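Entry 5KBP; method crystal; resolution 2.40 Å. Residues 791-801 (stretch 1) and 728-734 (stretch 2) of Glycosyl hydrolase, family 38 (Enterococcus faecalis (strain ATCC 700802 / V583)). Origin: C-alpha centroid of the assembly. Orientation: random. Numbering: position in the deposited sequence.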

ATOM      1  N   ALA A 791      -3.067   8.203 -39.414  1.00 57.38           N
ATOM      2  CA  ALA A 791      -1.885   7.360 -39.281  1.00 52.16           C
ATOM      3  C   ALA A 791      -1.035   7.799 -38.095  1.00 61.37           C
ATOM      4  O   ALA A 791      -0.464   6.963 -37.386  1.00 59.42           O
ATOM      5  CB  ALA A 791      -1.066   7.390 -40.573  1.00 43.99           C
ATOM      6  N   THR A 792      -0.947   9.111 -37.861  1.00 60.23           N
ATOM      7  CA  THR A 792      -0.207   9.612 -36.708  1.00 61.53           C
ATOM      8  C   THR A 792      -0.894   9.242 -35.402  1.00 57.08           C
ATOM      9  O   THR A 792      -0.230   9.117 -34.366  1.00 56.41           O
ATOM     10  CB  THR A 792      -0.041  11.128 -36.805  1.00 63.92           C
ATOM     11  OG1 THR A 792      -1.310  11.766 -36.603  1.00 64.96           O
ATOM     12  CG2 THR A 792       0.498  11.512 -38.174  1.00 63.91           C
ATOM     13  N   TYR A 793      -2.217   9.066 -35.429  1.00 51.23           N
ATOM     14  CA  TYR A 793      -2.927   8.646 -34.225  1.00 57.47           C
ATOM     15  C   TYR A 793      -2.638   7.186 -33.905  1.00 60.43           C
ATOM     16  O   TYR A 793      -2.452   6.824 -32.736  1.00 57.26           O
ATOM     17  CB  TYR A 793      -4.432   8.863 -34.391  1.00 52.12           C
ATOM     18  CG  TYR A 793      -4.855  10.302 -34.598  1.00 46.02           C
ATOM     19  CD1 TYR A 793      -3.954  11.349 -34.442  1.00 45.01           C
ATOM     20  CD2 TYR A 793      -6.164  10.611 -34.936  1.00 50.73           C
ATOM     21  CE1 TYR A 793      -4.346  12.659 -34.629  1.00 49.49           C
ATOM     22  CE2 TYR A 793      -6.565  11.917 -35.123  1.00 50.72           C
ATOM     23  CZ  TYR A 793      -5.652  12.937 -34.969  1.00 52.64           C
ATOM     24  OH  TYR A 793      -6.050  14.239 -35.154  1.00 54.70           O
ATOM     25  N   GLN A 794      -2.600   6.333 -34.931  1.00 63.14           N
ATOM     26  CA  GLN A 794      -2.312   4.918 -34.719  1.00 65.78           C
ATOM     27  C   GLN A 794      -0.901   4.721 -34.178  1.00 66.99           C
ATOM     28  O   GLN A 794      -0.689   3.961 -33.226  1.00 65.98           O
ATOM     29  CB  GLN A 794      -2.505   4.144 -36.025  1.00 55.06           C
ATOM     30  CG  GLN A 794      -3.949   4.063 -36.499  1.00 55.84           C
ATOM     31  CD  GLN A 794      -4.099   3.258 -37.776  1.00 57.65           C
ATOM     32  OE1 GLN A 794      -3.386   3.484 -38.754  1.00 68.81           O
ATOM     33  NE2 GLN A 794      -5.026   2.308 -37.770  1.00 48.18           N
ATOM     34  N   GLN A 795       0.080   5.399 -34.778  1.00 61.45           N
ATOM     35  CA  GLN A 795       1.450   5.308 -34.282  1.00 66.01           C
ATOM     36  C   GLN A 795       1.587   5.943 -32.903  1.00 62.06           C
ATOM     37  O   GLN A 795       2.474   5.559 -32.132  1.00 56.15           O
ATOM     38  CB  GLN A 795       2.413   5.963 -35.272  1.00 69.52           C
ATOM     39  CG  GLN A 795       2.518   5.243 -36.608  1.00 66.47           C
ATOM     40  N   ALA A 796       0.728   6.911 -32.577  1.00 55.34           N
ATOM     41  CA  ALA A 796       0.713   7.453 -31.222  1.00 53.01           C
ATOM     42  C   ALA A 796       0.222   6.411 -30.226  1.00 56.88           C
ATOM     43  O   ALA A 796       0.769   6.291 -29.123  1.00 54.09           O
ATOM     44  CB  ALA A 796      -0.158   8.708 -31.166  1.00 56.57           C
ATOM     45  N   TYR A 797      -0.812   5.649 -30.595  1.00 52.16           N
ATOM     46  CA  TYR A 797      -1.212   4.504 -29.784  1.00 50.88           C
ATOM     47  C   TYR A 797      -0.101   3.466 -29.728  1.00 56.58           C
ATOM     48  O   TYR A 797       0.133   2.846 -28.683  1.00 58.45           O
ATOM     49  CB  TYR A 797      -2.485   3.873 -30.349  1.00 53.32           C
ATOM     50  CG  TYR A 797      -3.706   4.761 -30.326  1.00 56.38           C
ATOM     51  CD1 TYR A 797      -3.982   5.574 -29.235  1.00 57.52           C
ATOM     52  CD2 TYR A 797      -4.589   4.780 -31.397  1.00 53.74           C
ATOM     53  CE1 TYR A 797      -5.105   6.384 -29.216  1.00 48.40           C
ATOM     54  CE2 TYR A 797      -5.711   5.585 -31.387  1.00 52.71           C
ATOM     55  CZ  TYR A 797      -5.965   6.385 -30.294  1.00 47.91           C
ATOM     56  OH  TYR A 797      -7.081   7.189 -30.282  1.00 48.36           O
ATOM     57  N   SER A 798       0.595   3.263 -30.850  1.00 59.48           N
ATOM     58  CA  SER A 798       1.610   2.219 -30.924  1.00 59.90           C
ATOM     59  C   SER A 798       2.837   2.554 -30.084  1.00 59.67           C
ATOM     60  O   SER A 798       3.542   1.645 -29.634  1.00 66.13           O
ATOM     61  CB  SER A 798       2.011   1.991 -32.381  1.00 63.41           C
ATOM     62  OG  SER A 798       2.922   0.915 -32.495  1.00 74.84           O
ATOM     63  N   ALA A 799       3.105   3.844 -29.861  1.00 57.20           N
ATOM     64  CA  ALA A 799       4.280   4.227 -29.084  1.00 58.97           C
ATOM     65  C   ALA A 799       4.134   3.859 -27.613  1.00 66.67           C
ATOM     66  O   ALA A 799       5.140   3.651 -26.925  1.00 70.79           O
ATOM     67  CB  ALA A 799       4.541   5.726 -29.235  1.00 57.53           C
ATOM     68  N   GLN A 800       2.900   3.773 -27.113  1.00 64.88           N
ATOM     69  CA  GLN A 800       2.661   3.394 -25.726  1.00 63.95           C
ATOM     70  C   GLN A 800       2.756   1.892 -25.492  1.00 60.63           C
ATOM     71  O   GLN A 800       2.717   1.460 -24.333  1.00 63.92           O
ATOM     72  CB  GLN A 800       1.285   3.887 -25.271  1.00 65.44           C
ATOM     73  CG  GLN A 800       1.191   5.382 -25.044  1.00 66.21           C
ATOM     74  CD  GLN A 800      -0.106   5.782 -24.365  1.00 69.87           C
ATOM     75  OE1 GLN A 800      -0.994   4.953 -24.166  1.00 79.77           O
ATOM     76  NE2 GLN A 800      -0.217   7.054 -24.000  1.00 64.99           N
ATOM     77  N   ILE A 801       2.878   1.093 -26.546  1.00 55.10           N
ATOM     78  CA  ILE A 801       2.875  -0.362 -26.420  1.00 52.99           C
ATOM     79  C   ILE A 801       4.254  -0.899 -26.786  1.00 57.62           C
ATOM     80  O   ILE A 801       4.560  -1.051 -27.975  1.00 62.06           O
ATOM     81  CB  ILE A 801       1.787  -0.988 -27.307  1.00 50.11           C
ATOM     82  CG1 ILE A 801       0.436  -0.320 -27.039  1.00 55.06           C
ATOM     83  CG2 ILE A 801       1.703  -2.488 -27.069  1.00 51.84           C
ATOM     84  CD1 ILE A 801      -0.664  -0.767 -27.976  1.00 62.75           C
TER
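Stretch 2, residues 728-734: VTIFNEG

Stretch 2 enters as a β-strand already under way at Val-728, with phi/psi near -120/130 through Ile-730, and runs alongside the helix of stretch 1 in nearly the same N-to-C direction. The two axes cross at -17° and approach to 8.5 Å. Along this near-parallel course the closest CA pairs are: CA of Thr-729 lies 6.9 Å from CA of Thr-792, CA of Phe-731 5.8 Å from CA of Ala-796, and CA of Glu-733 6.8 Å from CA of Gln-800. Strand alternation turns the CA-to-CB bonds of Thr-729 and Phe-731 toward the helix and those of Val-728, Ile-730 and Asn-732 away.

Two hydrogen bonds join the stretches. Thr-729 OG1 donates to Thr-792 OG1 at 3.1 Å, and the same Thr-729 OG1 lies 3.8 Å from Tyr-793 CE1, at the ring edge. Farther along, Gln-800 NE2 donates to Asn-732 O at 2.8 Å with an N-H...O angle of 153°; a backbone acceptor lets Asn-732 take part although its CA-to-CB bond points away.

Between these polar contacts the packing is apolar. Ala-796 CB meets Phe-731 CB at 3.7 Å, and Ala-799 CB reaches Phe-731 CE2 at 4.0 Å, both methyls oblique to the ring. Beyond Phe-731, the aliphatic part of Glu-733 continues the contact, its CG 3.8 Å from Gln-800 CG.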

ATOM      1  N   VAL A 728       0.151  19.025 -36.938  1.00 57.14           N
ATOM      2  CA  VAL A 728       1.095  18.599 -35.911  1.00 54.33           C
ATOM      3  C   VAL A 728       0.346  17.754 -34.891  1.00 51.26           C
ATOM      4  O   VAL A 728      -0.718  18.156 -34.409  1.00 50.77           O
ATOM      5  CB  VAL A 728       1.773  19.797 -35.219  1.00 49.19           C
ATOM      6  CG1 VAL A 728       2.737  19.316 -34.146  1.00 43.68           C
ATOM      7  CG2 VAL A 728       2.493  20.663 -36.235  1.00 48.83           C
ATOM      8  N   THR A 729       0.901  16.588 -34.564  1.00 46.32           N
ATOM      9  CA  THR A 729       0.356  15.712 -33.536  1.00 45.58           C
ATOM     10  C   THR A 729       1.376  15.563 -32.416  1.00 52.14           C
ATOM     11  O   THR A 729       2.556  15.303 -32.678  1.00 59.05           O
ATOM     12  CB  THR A 729      -0.006  14.334 -34.103  1.00 47.87           C
ATOM     13  OG1 THR A 729      -1.011  14.473 -35.114  1.00 49.57           O
ATOM     14  CG2 THR A 729      -0.533  13.426 -33.000  1.00 38.43           C
ATOM     15  N   ILE A 730       0.922  15.734 -31.178  1.00 48.66           N
ATOM     16  CA  ILE A 730       1.760  15.599 -29.992  1.00 47.40           C
ATOM     17  C   ILE A 730       1.182  14.476 -29.145  1.00 51.66           C
ATOM     18  O   ILE A 730       0.055  14.589 -28.646  1.00 53.39           O
ATOM     19  CB  ILE A 730       1.829  16.906 -29.186  1.00 45.65           C
ATOM     20  CG1 ILE A 730       2.317  18.060 -30.066  1.00 48.06           C
ATOM     21  CG2 ILE A 730       2.729  16.737 -27.973  1.00 36.46           C
ATOM     22  CD1 ILE A 730       3.710  17.864 -30.607  1.00 46.93           C
ATOM     23  N   PHE A 731       1.943  13.398 -28.981  1.00 44.39           N
ATOM     24  CA  PHE A 731       1.520  12.278 -28.157  1.00 45.17           C
ATOM     25  C   PHE A 731       2.326  12.239 -26.865  1.00 49.86           C
ATOM     26  O   PHE A 731       3.386  12.861 -26.750  1.00 52.66           O
ATOM     27  CB  PHE A 731       1.640  10.946 -28.911  1.00 51.29           C
ATOM     28  CG  PHE A 731       3.003  10.678 -29.485  1.00 50.17           C
ATOM     29  CD1 PHE A 731       3.330  11.109 -30.760  1.00 46.22           C
ATOM     30  CD2 PHE A 731       3.946   9.965 -28.762  1.00 49.02           C
ATOM     31  CE1 PHE A 731       4.579  10.852 -31.296  1.00 48.00           C
ATOM     32  CE2 PHE A 731       5.197   9.704 -29.293  1.00 50.87           C
ATOM     33  CZ  PHE A 731       5.513  10.147 -30.562  1.00 48.55           C
ATOM     34  N   ASN A 732       1.804  11.501 -25.887  1.00 43.60           N
ATOM     35  CA  ASN A 732       2.354  11.523 -24.538  1.00 46.27           C
ATOM     36  C   ASN A 732       2.017  10.216 -23.832  1.00 46.46           C
ATOM     37  O   ASN A 732       1.246   9.395 -24.332  1.00 45.16           O
ATOM     38  CB  ASN A 732       1.809  12.715 -23.743  1.00 55.18           C
ATOM     39  CG  ASN A 732       0.340  12.558 -23.395  1.00 54.62           C
ATOM     40  OD1 ASN A 732      -0.004  12.051 -22.327  1.00 48.86           O
ATOM     41  ND2 ASN A 732      -0.535  12.987 -24.299  1.00 56.58           N
ATOM     42  N   GLU A 733       2.609  10.042 -22.649  1.00 48.37           N
ATOM     43  CA  GLU A 733       2.330   8.907 -21.769  1.00 45.90           C
ATOM     44  C   GLU A 733       2.031   9.461 -20.379  1.00 53.43           C
ATOM     45  O   GLU A 733       2.952   9.742 -19.607  1.00 66.98           O
ATOM     46  CB  GLU A 733       3.498   7.927 -21.730  1.00 54.78           C
ATOM     47  CG  GLU A 733       3.849   7.306 -23.068  1.00 71.09           C
ATOM     48  CD  GLU A 733       4.951   6.274 -22.948  1.00 79.91           C
ATOM     49  OE1 GLU A 733       5.260   5.867 -21.809  1.00 81.48           O
ATOM     50  OE2 GLU A 733       5.509   5.870 -23.989  1.00 76.45           O
ATOM     51  N   GLY A 734       0.750   9.615 -20.060  1.00 54.58           N
ATOM     52  CA  GLY A 734       0.354  10.080 -18.747  1.00 45.13           C
ATOM     53  C   GLY A 734       0.384  11.578 -18.554  1.00 43.98           C
ATOM     54  O   GLY A 734       0.209  12.043 -17.421  1.00 46.11           O
TER